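Local coordinates for protein type C neurotoxin (Clostridium botulinum, PDB 3PME) that probably binds gangliosides and phosphatidylethanolamine at the nerve-cell membrane, as the receptor-binding domain of a C/D mosaic botulinum neurotoxin, at residues A[34-37]-A[38-42]; A[56-59]-A[60-63]; A[258-261]-A[262-266]; A[390-393]-A[394-398]. All coordinates share one frame; numbering follows the deposited sequence.

Contact 1: A[34-37]-A[38-42]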
ATOM      1  N   GLN A  34      19.508   1.458   0.692  1.00 25.97           N
ATOM      2  CA  GLN A  34      18.803   2.734   0.774  1.00 27.19           C
ATOM      3  C   GLN A  34      17.784   2.673   1.887  1.00 30.70           C
ATOM      4  O   GLN A  34      17.019   1.712   1.981  1.00 27.69           O
ATOM      5  CB  GLN A  34      18.092   3.052  -0.538  1.00 30.00           C
ATOM      6  CG  GLN A  34      19.008   3.108  -1.741  1.00 34.63           C
ATOM      7  CD  GLN A  34      18.256   3.464  -3.003  1.00 39.69           C
ATOM      8  OE1 GLN A  34      17.276   4.206  -2.962  1.00 43.50           O
ATOM      9  NE2 GLN A  34      18.709   2.937  -4.132  1.00 45.20           N
ATOM     10  N   VAL A  35      17.776   3.694   2.732  1.00 25.70           N
ATOM     11  CA  VAL A  35      16.873   3.721   3.874  1.00 26.14           C
ATOM     12  C   VAL A  35      16.005   4.970   3.865  1.00 27.53           C
ATOM     13  O   VAL A  35      16.392   6.009   3.317  1.00 28.96           O
ATOM     14  CB  VAL A  35      17.641   3.625   5.226  1.00 28.97           C
ATOM     15  CG1 VAL A  35      18.485   2.364   5.276  1.00 29.98           C
ATOM     16  CG2 VAL A  35      18.497   4.878   5.453  1.00 31.80           C
ATOM     17  N   ASN A  36      14.822   4.860   4.461  1.00 25.30           N
ATOM     18  CA  ASN A  36      13.919   5.987   4.605  1.00 27.26           C
ATOM     19  C   ASN A  36      13.637   6.628   3.256  1.00 28.49           C
ATOM     20  O   ASN A  36      13.863   7.829   3.055  1.00 29.09           O
ATOM     21  CB  ASN A  36      14.513   7.011   5.573  1.00 30.89           C
ATOM     22  CG  ASN A  36      13.547   8.123   5.912  1.00 29.78           C
ATOM     23  OD1 ASN A  36      12.381   8.096   5.518  1.00 30.57           O
ATOM     24  ND2 ASN A  36      14.031   9.116   6.648  1.00 36.08           N
ATOM     25  N   THR A  37      13.167   5.826   2.312  1.00 25.44           N
ATOM     26  CA  THR A  37      12.871   6.357   0.984  1.00 28.01           C
ATOM     27  C   THR A  37      11.380   6.626   0.765  1.00 29.14           C
ATOM     28  O   THR A  37      11.011   7.588   0.082  1.00 28.30           O
ATOM     29  CB  THR A  37      13.432   5.463  -0.131  1.00 28.71           C
ATOM     30  OG1 THR A  37      12.801   4.177  -0.094  1.00 31.76           O
ATOM     31  CG2 THR A  37      14.937   5.293   0.030  1.00 34.19           C
ATOM     32  N   ILE A  38      10.525   5.785   1.346  1.00 24.42           N
ATOM     33  CA  ILE A  38       9.072   5.955   1.238  1.00 23.33           C
ATOM     34  C   ILE A  38       8.467   6.206   2.615  1.00 24.12           C
ATOM     35  O   ILE A  38       7.694   7.149   2.808  1.00 25.21           O
ATOM     36  CB  ILE A  38       8.409   4.694   0.637  1.00 23.33           C
ATOM     37  CG1 ILE A  38       9.021   4.351  -0.727  1.00 27.21           C
ATOM     38  CG2 ILE A  38       6.896   4.881   0.537  1.00 21.56           C
ATOM     39  CD1 ILE A  38       8.559   3.024  -1.293  1.00 28.65           C
ATOM     40  N   TYR A  39       8.819   5.343   3.566  1.00 20.35           N
ATOM     41  CA  TYR A  39       8.404   5.463   4.956  1.00 22.24           C
ATOM     42  C   TYR A  39       9.639   5.604   5.836  1.00 21.91           C
ATOM     43  O   TYR A  39      10.693   5.043   5.529  1.00 22.54           O
ATOM     44  CB  TYR A  39       7.623   4.213   5.401  1.00 22.25           C
ATOM     45  CG  TYR A  39       6.192   4.193   4.929  1.00 20.93           C
ATOM     46  CD1 TYR A  39       5.203   4.852   5.643  1.00 22.52           C
ATOM     47  CD2 TYR A  39       5.829   3.527   3.762  1.00 19.88           C
ATOM     48  CE1 TYR A  39       3.888   4.845   5.217  1.00 22.70           C
ATOM     49  CE2 TYR A  39       4.517   3.507   3.332  1.00 19.07           C
ATOM     50  CZ  TYR A  39       3.552   4.166   4.062  1.00 18.78           C
ATOM     51  OH  TYR A  39       2.237   4.174   3.649  1.00 20.37           O
ATOM     52  N   THR A  40       9.487   6.318   6.945  1.00 22.29           N
ATOM     53  CA  THR A  40      10.603   6.618   7.843  1.00 23.74           C
ATOM     54  C   THR A  40      11.474   5.418   8.192  1.00 23.83           C
ATOM     55  O   THR A  40      12.694   5.491   8.113  1.00 23.76           O
ATOM     56  CB  THR A  40      10.113   7.269   9.134  1.00 27.75           C
ATOM     57  OG1 THR A  40       9.487   8.522   8.822  1.00 32.52           O
ATOM     58  CG2 THR A  40      11.271   7.516  10.075  1.00 29.60           C
ATOM     59  N   ASN A  41      10.843   4.316   8.575  1.00 24.04           N
ATOM     60  CA  ASN A  41      11.579   3.159   9.065  1.00 23.54           C
ATOM     61  C   ASN A  41      11.752   2.085   7.995  1.00 23.38           C
ATOM     62  O   ASN A  41      11.835   0.891   8.313  1.00 21.57           O
ATOM     63  CB  ASN A  41      10.888   2.585  10.299  1.00 25.27           C
ATOM     64  CG  ASN A  41      10.798   3.602  11.429  1.00 26.28           C
ATOM     65  OD1 ASN A  41      11.749   4.354  11.674  1.00 27.26           O
ATOM     66  ND2 ASN A  41       9.661   3.634  12.118  1.00 29.52           N
ATOM     67  N   ASP A  42      11.809   2.498   6.727  1.00 20.64           N
ATOM     68  CA  ASP A  42      11.954   1.522   5.645  1.00 20.65           C
ATOM     69  C   ASP A  42      13.389   1.317   5.184  1.00 20.22           C
ATOM     70  O   ASP A  42      14.284   2.100   5.507  1.00 23.12           O
ATOM     71  CB  ASP A  42      10.980   1.769   4.469  1.00 19.53           C
ATOM     72  CG  ASP A  42      11.442   2.836   3.503  1.00 25.22           C
ATOM     73  OD1 ASP A  42      12.648   3.162   3.427  1.00 24.69           O
ATOM     74  OD2 ASP A  42      10.563   3.341   2.776  1.00 22.21           O
TER
HETATM   75  O   HOH W   1      14.237   2.436   1.369  1.00 27.15           O
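Gln34 and Asp42 are tied together by a water. It donates to Gln34 O and, at 2.7 Å, to Asp42 OD1, and it accepts from the Thr37 hydroxyl. The next residue, Val35, touches Asp42 with its backbone, sending a CA-H...O contact of 3.5 Å from Val35 CA to Asp42 O. Asp42 O also takes the almost straight hydrogen bond from Asn36 N (3.0 Å). Asn36 adopts left-handed backbone angles (phi 55°, psi 55°), and here the chain swings out of strand 34-35 to begin its return. Its CA meets Tyr39 O through a second CA-H...O contact. With CG anti to the backbone N, the amide is carried over Thr40, where Asn36 OD1 lies 3.3 Å from Thr40 CA. At Thr37 the backbone N donates to Asp42 OD1 over 2.9 Å, on the syn side of the carboxylate.

The other carboxylate oxygen is gripped twice within 38-42: Ile38 N reaches Asp42 OD2 at 2.8 Å on the syn side, while Tyr39 N comes in at 2.8 Å from above the plane. A type I turn, Tyr39 to Asp42, closes the connection from strand 34-35 to its antiparallel partner 42-45 in the lectin-like, concanavalin-type part of the domain. Tyr39 itself points away, its hydroxyl bonded to Gly228 O. Three backbone N-H groups and a water thus hold the buried Asp42 carboxylate, fix its rotation, and probably help stabilise its negative charge, with Arg196 packed against the same side chain.

Contact 2: A[56-59]-A[60-63]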
ATOM      1  N   LEU A  56      22.116  -9.199  17.893  1.00 27.42           N
ATOM      2  CA  LEU A  56      21.478  -8.966  19.177  1.00 26.16           C
ATOM      3  C   LEU A  56      22.458  -9.258  20.298  1.00 29.96           C
ATOM      4  O   LEU A  56      23.380 -10.054  20.133  1.00 26.81           O
ATOM      5  CB  LEU A  56      20.268  -9.886  19.346  1.00 28.02           C
ATOM      6  CG  LEU A  56      18.944  -9.540  18.659  1.00 33.47           C
ATOM      7  CD1 LEU A  56      19.142  -9.212  17.196  1.00 32.84           C
ATOM      8  CD2 LEU A  56      17.969 -10.715  18.837  1.00 36.65           C
ATOM      9  N   ASN A  57      22.254  -8.596  21.429  1.00 28.83           N
ATOM     10  CA  ASN A  57      22.900  -8.979  22.665  1.00 31.18           C
ATOM     11  C   ASN A  57      22.422 -10.386  22.955  1.00 31.02           C
ATOM     12  O   ASN A  57      21.227 -10.616  23.164  1.00 29.55           O
ATOM     13  CB  ASN A  57      22.481  -8.025  23.785  1.00 30.72           C
ATOM     14  CG  ASN A  57      23.136  -8.352  25.111  1.00 36.27           C
ATOM     15  OD1 ASN A  57      23.370  -9.516  25.435  1.00 31.16           O
ATOM     16  ND2 ASN A  57      23.426  -7.319  25.895  1.00 37.99           N
ATOM     17  N   ASN A  58      23.353 -11.330  22.948  1.00 30.46           N
ATOM     18  CA  ASN A  58      22.997 -12.738  23.075  1.00 29.90           C
ATOM     19  C   ASN A  58      22.158 -13.035  24.309  1.00 30.88           C
ATOM     20  O   ASN A  58      21.374 -13.982  24.319  1.00 29.88           O
ATOM     21  CB  ASN A  58      24.247 -13.616  23.086  1.00 33.57           C
ATOM     22  CG  ASN A  58      23.930 -15.064  22.781  1.00 33.69           C
ATOM     23  OD1 ASN A  58      23.237 -15.360  21.810  1.00 35.01           O
ATOM     24  ND2 ASN A  58      24.426 -15.973  23.609  1.00 31.00           N
ATOM     25  N   ASN A  59      22.329 -12.229  25.354  1.00 30.16           N
ATOM     26  CA  ASN A  59      21.640 -12.480  26.614  1.00 30.49           C
ATOM     27  C   ASN A  59      20.129 -12.355  26.490  1.00 29.22           C
ATOM     28  O   ASN A  59      19.386 -12.898  27.305  1.00 31.53           O
ATOM     29  CB  ASN A  59      22.179 -11.570  27.722  1.00 27.48           C
ATOM     30  CG  ASN A  59      23.629 -11.860  28.056  1.00 30.27           C
ATOM     31  OD1 ASN A  59      24.509 -11.033  27.823  1.00 33.70           O
ATOM     32  ND2 ASN A  59      23.887 -13.045  28.581  1.00 29.44           N
ATOM     33  N   ILE A  60      19.677 -11.641  25.463  1.00 29.04           N
ATOM     34  CA  ILE A  60      18.254 -11.545  25.169  1.00 28.92           C
ATOM     35  C   ILE A  60      17.634 -12.918  24.924  1.00 34.92           C
ATOM     36  O   ILE A  60      16.469 -13.141  25.247  1.00 34.77           O
ATOM     37  CB  ILE A  60      17.991 -10.663  23.926  1.00 33.34           C
ATOM     38  CG1 ILE A  60      18.212  -9.194  24.257  1.00 35.66           C
ATOM     39  CG2 ILE A  60      16.570 -10.856  23.411  1.00 36.05           C
ATOM     40  CD1 ILE A  60      18.059  -8.289  23.053  1.00 34.84           C
ATOM     41  N   LEU A  61      18.409 -13.836  24.352  1.00 32.00           N
ATOM     42  CA  LEU A  61      17.887 -15.165  24.029  1.00 33.00           C
ATOM     43  C   LEU A  61      17.618 -15.992  25.276  1.00 33.48           C
ATOM     44  O   LEU A  61      16.882 -16.975  25.223  1.00 37.87           O
ATOM     45  CB  LEU A  61      18.829 -15.911  23.087  1.00 30.26           C
ATOM     46  CG  LEU A  61      18.914 -15.296  21.691  1.00 32.46           C
ATOM     47  CD1 LEU A  61      19.751 -16.179  20.791  1.00 30.21           C
ATOM     48  CD2 LEU A  61      17.523 -15.094  21.113  1.00 37.35           C
ATOM     49  N   TYR A  62      18.209 -15.599  26.399  1.00 34.95           N
ATOM     50  CA  TYR A  62      17.938 -16.295  27.649  1.00 32.47           C
ATOM     51  C   TYR A  62      16.717 -15.669  28.311  1.00 36.73           C
ATOM     52  O   TYR A  62      16.819 -14.989  29.340  1.00 40.59           O
ATOM     53  CB  TYR A  62      19.148 -16.249  28.581  1.00 32.60           C
ATOM     54  CG  TYR A  62      19.015 -17.168  29.767  1.00 32.74           C
ATOM     55  CD1 TYR A  62      19.240 -18.536  29.644  1.00 32.65           C
ATOM     56  CD2 TYR A  62      18.662 -16.672  31.013  1.00 32.79           C
ATOM     57  CE1 TYR A  62      19.117 -19.376  30.736  1.00 32.98           C
ATOM     58  CE2 TYR A  62      18.539 -17.505  32.103  1.00 34.69           C
ATOM     59  CZ  TYR A  62      18.767 -18.850  31.960  1.00 34.40           C
ATOM     60  OH  TYR A  62      18.634 -19.667  33.057  1.00 40.80           O
ATOM     61  N   SER A  63      15.558 -15.912  27.708  1.00 36.14           N
ATOM     62  CA  SER A  63      14.320 -15.255  28.106  1.00 37.32           C
ATOM     63  C   SER A  63      13.137 -15.999  27.502  1.00 38.29           C
ATOM     64  O   SER A  63      13.299 -17.069  26.918  1.00 34.71           O
ATOM     65  CB  SER A  63      14.306 -13.812  27.604  1.00 36.67           C
ATOM     66  OG  SER A  63      14.143 -13.775  26.194  1.00 38.41           O
TER
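Ile60 closes on Asn57 O with both its N-H and its side chain, in a tight turn in the loop between strands 51-55 and 68-77 of the lectin-like subdomain. The turn opens as an Asx turn: Asn57 OD1 accepts from Asn59 N at 2.9 Å, the donor tilted 22° from the amide plane. Ile60 N then donates to Asn57 O over 3.0 Å. The Ile60 side chain follows its own N-H to that oxygen, with CB 3.3 Å and CG1 3.5 Å from Asn57 O. Holding CG1 beside the backbone N (chi1 -73°) is what brings this branch up to the oxygen. Beyond the turn, the buried side chain rests on Tyr23.

Asn59 contributes mainly through its backbone, since its O receives Tyr62 N at 3.1 Å from well above the carbonyl plane. Leu61 repeats the Ile60 arrangement one residue later. Its N bonds to Asn58 O, its CB lies against that same oxygen, and its CD1 reaches Asn58 OD1 (3.7 Å), the two side chains crossing at about a right angle. Tyr66 and Leu175 touch Leu61 from neighbouring loops. Three successive bonds, each spanning three residues, therefore wind the chain at the surface before it leaves through an inverse gamma turn centred on Tyr62. Past that, Ser63 folds back, and its OG donates to Ile60 O at 2.6 Å, nearly along the C=O axis.

Contact 3: A[258-261]-A[262-266]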
ATOM      1  N   LEU A 258     -14.922   7.711 -18.482  1.00 18.86           N
ATOM      2  CA  LEU A 258     -13.908   6.684 -18.293  1.00 20.42           C
ATOM      3  C   LEU A 258     -13.822   5.805 -19.532  1.00 19.14           C
ATOM      4  O   LEU A 258     -14.775   5.103 -19.872  1.00 20.73           O
ATOM      5  CB  LEU A 258     -14.222   5.833 -17.054  1.00 19.46           C
ATOM      6  CG  LEU A 258     -14.525   6.610 -15.762  1.00 19.16           C
ATOM      7  CD1 LEU A 258     -14.758   5.664 -14.571  1.00 20.83           C
ATOM      8  CD2 LEU A 258     -13.419   7.611 -15.455  1.00 19.18           C
ATOM      9  N   VAL A 259     -12.669   5.842 -20.183  1.00 20.82           N
ATOM     10  CA  VAL A 259     -12.440   5.147 -21.444  1.00 22.58           C
ATOM     11  C   VAL A 259     -11.498   3.955 -21.242  1.00 21.69           C
ATOM     12  O   VAL A 259     -10.501   4.047 -20.521  1.00 20.88           O
ATOM     13  CB  VAL A 259     -11.786   6.109 -22.446  1.00 22.15           C
ATOM     14  CG1 VAL A 259     -11.406   5.379 -23.737  1.00 27.63           C
ATOM     15  CG2 VAL A 259     -12.708   7.298 -22.723  1.00 23.90           C
ATOM     16  N   GLN A 260     -11.799   2.828 -21.878  1.00 23.78           N
ATOM     17  CA  GLN A 260     -10.918   1.677 -21.727  1.00 24.37           C
ATOM     18  C   GLN A 260      -9.591   1.924 -22.432  1.00 24.51           C
ATOM     19  O   GLN A 260      -9.568   2.317 -23.596  1.00 24.60           O
ATOM     20  CB  GLN A 260     -11.568   0.408 -22.270  1.00 25.75           C
ATOM     21  CG  GLN A 260     -10.837  -0.860 -21.846  1.00 28.17           C
ATOM     22  CD  GLN A 260     -11.579  -2.112 -22.240  1.00 31.86           C
ATOM     23  OE1 GLN A 260     -11.925  -2.300 -23.406  1.00 33.74           O
ATOM     24  NE2 GLN A 260     -11.832  -2.979 -21.268  1.00 32.47           N
ATOM     25  N   TYR A 261      -8.487   1.704 -21.722  1.00 21.34           N
ATOM     26  CA  TYR A 261      -7.171   1.842 -22.324  1.00 21.26           C
ATOM     27  C   TYR A 261      -6.970   0.744 -23.359  1.00 24.81           C
ATOM     28  O   TYR A 261      -7.481  -0.374 -23.204  1.00 24.79           O
ATOM     29  CB  TYR A 261      -6.081   1.779 -21.254  1.00 22.03           C
ATOM     30  CG  TYR A 261      -4.690   2.095 -21.754  1.00 23.30           C
ATOM     31  CD1 TYR A 261      -4.396   3.319 -22.342  1.00 23.58           C
ATOM     32  CD2 TYR A 261      -3.663   1.178 -21.602  1.00 25.54           C
ATOM     33  CE1 TYR A 261      -3.114   3.600 -22.785  1.00 24.92           C
ATOM     34  CE2 TYR A 261      -2.391   1.445 -22.034  1.00 27.83           C
ATOM     35  CZ  TYR A 261      -2.116   2.653 -22.627  1.00 26.41           C
ATOM     36  OH  TYR A 261      -0.834   2.904 -23.050  1.00 31.33           O
ATOM     37  N   SER A 262      -6.232   1.063 -24.414  1.00 23.95           N
ATOM     38  CA  SER A 262      -6.063   0.125 -25.524  1.00 26.77           C
ATOM     39  C   SER A 262      -5.363  -1.172 -25.118  1.00 24.96           C
ATOM     40  O   SER A 262      -5.643  -2.211 -25.693  1.00 25.31           O
ATOM     41  CB  SER A 262      -5.315   0.784 -26.678  1.00 27.13           C
ATOM     42  OG  SER A 262      -4.011   1.158 -26.281  1.00 31.48           O
ATOM     43  N   ASP A 263      -4.451  -1.111 -24.149  1.00 23.87           N
ATOM     44  CA  ASP A 263      -3.840  -2.326 -23.622  1.00 23.55           C
ATOM     45  C   ASP A 263      -4.462  -2.630 -22.275  1.00 25.59           C
ATOM     46  O   ASP A 263      -4.155  -1.980 -21.268  1.00 26.31           O
ATOM     47  CB  ASP A 263      -2.316  -2.203 -23.514  1.00 21.22           C
ATOM     48  CG  ASP A 263      -1.652  -3.496 -23.036  1.00 26.01           C
ATOM     49  OD1 ASP A 263      -2.328  -4.326 -22.389  1.00 25.53           O
ATOM     50  OD2 ASP A 263      -0.447  -3.679 -23.308  1.00 28.28           O
ATOM     51  N   ILE A 264      -5.333  -3.635 -22.278  1.00 24.93           N
ATOM     52  CA  ILE A 264      -6.130  -4.029 -21.126  1.00 27.24           C
ATOM     53  C   ILE A 264      -5.309  -4.571 -19.954  1.00 29.34           C
ATOM     54  O   ILE A 264      -5.816  -4.684 -18.840  1.00 37.07           O
ATOM     55  CB  ILE A 264      -7.178  -5.088 -21.556  1.00 30.86           C
ATOM     56  CG1 ILE A 264      -8.490  -4.405 -21.924  1.00 35.79           C
ATOM     57  CG2 ILE A 264      -7.384  -6.144 -20.472  1.00 36.26           C
ATOM     58  CD1 ILE A 264      -8.399  -3.565 -23.157  1.00 32.77           C
ATOM     59  N   SER A 265      -4.045  -4.899 -20.201  1.00 27.32           N
ATOM     60  CA  SER A 265      -3.190  -5.494 -19.171  1.00 31.19           C
ATOM     61  C   SER A 265      -2.302  -4.482 -18.444  1.00 31.04           C
ATOM     62  O   SER A 265      -1.518  -4.854 -17.568  1.00 34.34           O
ATOM     63  CB  SER A 265      -2.304  -6.586 -19.780  1.00 33.12           C
ATOM     64  OG  SER A 265      -1.232  -6.032 -20.526  1.00 32.99           O
ATOM     65  N   LYS A 266      -2.414  -3.208 -18.803  1.00 24.92           N
ATOM     66  CA  LYS A 266      -1.510  -2.197 -18.259  1.00 23.75           C
ATOM     67  C   LYS A 266      -2.148  -1.319 -17.192  1.00 20.75           C
ATOM     68  O   LYS A 266      -3.311  -0.912 -17.319  1.00 23.54           O
ATOM     69  CB  LYS A 266      -0.957  -1.313 -19.380  1.00 23.91           C
ATOM     70  CG  LYS A 266       0.049  -2.010 -20.274  1.00 28.75           C
ATOM     71  CD  LYS A 266       0.291  -1.228 -21.548  1.00 34.39           C
ATOM     72  CE  LYS A 266       0.862   0.157 -21.289  1.00 38.50           C
ATOM     73  NZ  LYS A 266       1.181   0.834 -22.581  1.00 34.66           N
TER
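Tyr261 OH is held between two nitrogens: Lys266 NZ donates to it at 2.9 Å, and His416 ND1, in the C-terminal run of histidines that is evidently a purification tag, is hydrogen-bonded to it as well. The lysine reaches it across the ring edge, the two side chains set at a slant. Its CD lies in the ring plane and its CE 3.6 Å from Tyr261 CE2, and a bend at chi3 (61°) brings the ammonium group round to the phenol oxygen. Further down the same edge, Asp263 O lies 3.2 Å from Tyr261 CD2, near the plane of the ring. Ser262 OG lies over one face, 4.3 Å above the centre, and the ring of His417, also of the evident tag, meets the tyrosine nearly parallel.

All this happens where strand 255-260, paired with 247-252 in the beta-trefoil subdomain, runs out into a loop. A type I turn from Asp263 to Lys266 doubles the chain back and sets the lysine beside the tyrosine. Within it Asp263 OD1 forms an Asx turn, accepting from Ser265 N at 2.8 Å on its anti side and from Ser265 OG on its syn side, both from the same face of the carboxylate. Ile264 CD1 presses on Tyr261 O at 3.3 Å and on the amide carbon CD of Gln260 at 3.6 Å, while Gln260 NE2 is bonded to Asp246.

Contact 4: A[390-393]-A[394-398]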
ATOM      1  N   THR A 390     -25.539  13.639  -4.770  1.00 21.67           N
ATOM      2  CA  THR A 390     -26.037  13.991  -3.444  1.00 22.54           C
ATOM      3  C   THR A 390     -26.741  12.802  -2.797  1.00 25.41           C
ATOM      4  O   THR A 390     -26.955  11.769  -3.439  1.00 25.43           O
ATOM      5  CB  THR A 390     -27.038  15.167  -3.496  1.00 23.82           C
ATOM      6  OG1 THR A 390     -28.225  14.750  -4.184  1.00 24.26           O
ATOM      7  CG2 THR A 390     -26.430  16.381  -4.194  1.00 24.06           C
ATOM      8  N   ASN A 391     -27.099  12.952  -1.526  1.00 27.30           N
ATOM      9  CA  ASN A 391     -27.865  11.925  -0.840  1.00 27.70           C
ATOM     10  C   ASN A 391     -27.174  10.572  -0.962  1.00 27.09           C
ATOM     11  O   ASN A 391     -27.758   9.591  -1.435  1.00 30.22           O
ATOM     12  CB  ASN A 391     -29.271  11.870  -1.437  1.00 29.99           C
ATOM     13  CG  ASN A 391     -29.990  13.196  -1.325  1.00 32.36           C
ATOM     14  OD1 ASN A 391     -30.132  13.934  -2.305  1.00 29.47           O
ATOM     15  ND2 ASN A 391     -30.421  13.524  -0.114  1.00 33.16           N
ATOM     16  N   TYR A 392     -25.926  10.522  -0.516  1.00 27.44           N
ATOM     17  CA  TYR A 392     -25.065   9.387  -0.800  1.00 26.11           C
ATOM     18  C   TYR A 392     -24.863   8.458   0.385  1.00 29.00           C
ATOM     19  O   TYR A 392     -23.984   7.604   0.350  1.00 26.32           O
ATOM     20  CB  TYR A 392     -23.702   9.892  -1.283  1.00 24.68           C
ATOM     21  CG  TYR A 392     -23.050  10.895  -0.349  1.00 23.35           C
ATOM     22  CD1 TYR A 392     -22.413  10.480   0.812  1.00 24.88           C
ATOM     23  CD2 TYR A 392     -23.068  12.261  -0.636  1.00 24.03           C
ATOM     24  CE1 TYR A 392     -21.808  11.394   1.667  1.00 25.65           C
ATOM     25  CE2 TYR A 392     -22.468  13.176   0.209  1.00 23.29           C
ATOM     26  CZ  TYR A 392     -21.842  12.736   1.363  1.00 24.04           C
ATOM     27  OH  TYR A 392     -21.236  13.659   2.196  1.00 26.73           O
ATOM     28  N   GLU A 393     -25.677   8.626   1.425  1.00 28.72           N
ATOM     29  CA  GLU A 393     -25.513   7.850   2.651  1.00 33.57           C
ATOM     30  C   GLU A 393     -25.471   6.345   2.374  1.00 32.64           C
ATOM     31  O   GLU A 393     -24.657   5.614   2.955  1.00 34.00           O
ATOM     32  CB  GLU A 393     -26.633   8.184   3.646  1.00 36.31           C
ATOM     33  CG  GLU A 393     -26.712   9.667   4.054  1.00 41.08           C
ATOM     34  CD  GLU A 393     -27.377  10.569   3.009  1.00 44.03           C
ATOM     35  OE1 GLU A 393     -28.011  10.056   2.061  1.00 39.99           O
ATOM     36  OE2 GLU A 393     -27.275  11.810   3.148  1.00 49.53           O
ATOM     37  N   THR A 394     -26.335   5.883   1.474  1.00 32.89           N
ATOM     38  CA  THR A 394     -26.437   4.452   1.191  1.00 32.25           C
ATOM     39  C   THR A 394     -25.336   3.937   0.277  1.00 30.43           C
ATOM     40  O   THR A 394     -25.259   2.735   0.011  1.00 31.63           O
ATOM     41  CB  THR A 394     -27.791   4.097   0.555  1.00 33.15           C
ATOM     42  OG1 THR A 394     -27.977   4.873  -0.634  1.00 36.97           O
ATOM     43  CG2 THR A 394     -28.916   4.390   1.524  1.00 39.37           C
ATOM     44  N   LYS A 395     -24.483   4.841  -0.199  1.00 28.83           N
ATOM     45  CA  LYS A 395     -23.403   4.468  -1.106  1.00 27.03           C
ATOM     46  C   LYS A 395     -22.034   4.468  -0.437  1.00 25.37           C
ATOM     47  O   LYS A 395     -21.024   4.185  -1.088  1.00 24.42           O
ATOM     48  CB  LYS A 395     -23.366   5.409  -2.316  1.00 27.46           C
ATOM     49  CG  LYS A 395     -24.477   5.177  -3.324  1.00 34.71           C
ATOM     50  CD  LYS A 395     -24.287   3.858  -4.058  1.00 37.83           C
ATOM     51  CE  LYS A 395     -25.285   3.699  -5.201  1.00 39.05           C
ATOM     52  NZ  LYS A 395     -25.158   2.355  -5.839  1.00 39.64           N
ATOM     53  N   LEU A 396     -22.006   4.769   0.861  1.00 27.20           N
ATOM     54  CA  LEU A 396     -20.752   4.893   1.602  1.00 26.20           C
ATOM     55  C   LEU A 396     -19.951   3.597   1.712  1.00 24.79           C
ATOM     56  O   LEU A 396     -18.750   3.634   1.985  1.00 24.59           O
ATOM     57  CB  LEU A 396     -20.996   5.500   2.991  1.00 24.87           C
ATOM     58  CG  LEU A 396     -21.233   7.013   2.999  1.00 29.13           C
ATOM     59  CD1 LEU A 396     -21.641   7.485   4.389  1.00 28.23           C
ATOM     60  CD2 LEU A 396     -19.983   7.741   2.537  1.00 25.39           C
ATOM     61  N   LEU A 397     -20.610   2.456   1.522  1.00 27.89           N
ATOM     62  CA  LEU A 397     -19.917   1.177   1.520  1.00 26.69           C
ATOM     63  C   LEU A 397     -19.827   0.579   0.116  1.00 29.22           C
ATOM     64  O   LEU A 397     -19.354  -0.545  -0.050  1.00 26.42           O
ATOM     65  CB  LEU A 397     -20.613   0.187   2.459  1.00 29.45           C
ATOM     66  CG  LEU A 397     -20.642   0.575   3.935  1.00 31.86           C
ATOM     67  CD1 LEU A 397     -21.630  -0.306   4.695  1.00 36.64           C
ATOM     68  CD2 LEU A 397     -19.251   0.458   4.526  1.00 37.05           C
ATOM     69  N   SER A 398     -20.274   1.332  -0.887  1.00 22.92           N
ATOM     70  CA  SER A 398     -20.257   0.864  -2.271  1.00 25.84           C
ATOM     71  C   SER A 398     -18.874   1.028  -2.868  1.00 22.92           C
ATOM     72  O   SER A 398     -18.285   2.098  -2.749  1.00 21.67           O
ATOM     73  CB  SER A 398     -21.244   1.679  -3.110  1.00 25.84           C
ATOM     74  OG  SER A 398     -21.110   1.370  -4.488  1.00 27.14           O
TER
HETATM   75  O   HOH W   2     -28.618   7.648   0.548  1.00 38.77           O
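Leu396 lies back over the two carbonyls that precede it by three and four residues. Its CB is 3.7 Å from Glu393 O. CG, kept beside the backbone N by a chi1 of -77°, faces two oxygens, 3.7 Å from Glu393 O and 3.9 Å from Tyr392 O. At the fork the branches part: CD1 stays with Glu393 O, whereas CD2 turns to the Tyr392 ring, touching CD1 of the tyrosine at 4.0 Å in an oblique approach. Met367 of strand 366-373 packs against both side chains, and Phe359 meets the tyrosine ring.

The backbone here is a short 3-10 segment on the surface of the beta-trefoil subdomain, in the loop after strand 383-389. Lys395 N bonds to Tyr392 O at 2.9 Å, while the next bond, Leu396 N to Glu393 O, is weak at 3.5 Å. At the start of the 3-10 segment a water donates to Asn391 O and accepts from Thr394 N at 3.0 Å, bridging the entry to the turn. Lys395 leads away from the turn, and its NZ and Ser398 OG both bind a glycerol, probably from the crystallisation liquor.

Overall arrangement
Contacts 1 and 2 come first along the chain, in the lectin-like N-terminal part of the domain; contacts 3 and 4 follow in the C-terminal beta-trefoil part. Contact 1 joins strands 34-35 and 42-45 of the nine-stranded sheet and, through Tyr39 and Ile38, meets Lys224 and Gly228 to Pro230, so it lies near the junction of the two parts. Contact 2 is far out on the lectin-like half, its centre about 55 Å from that of contact 3 and about 54 Å from that of contact 4. Contacts 3 and 4, with centres about 28 Å apart, lead out of strands 255-260 and 383-389, which meet through Leu258 and Tyr384. All four are separate local turns, none touching another.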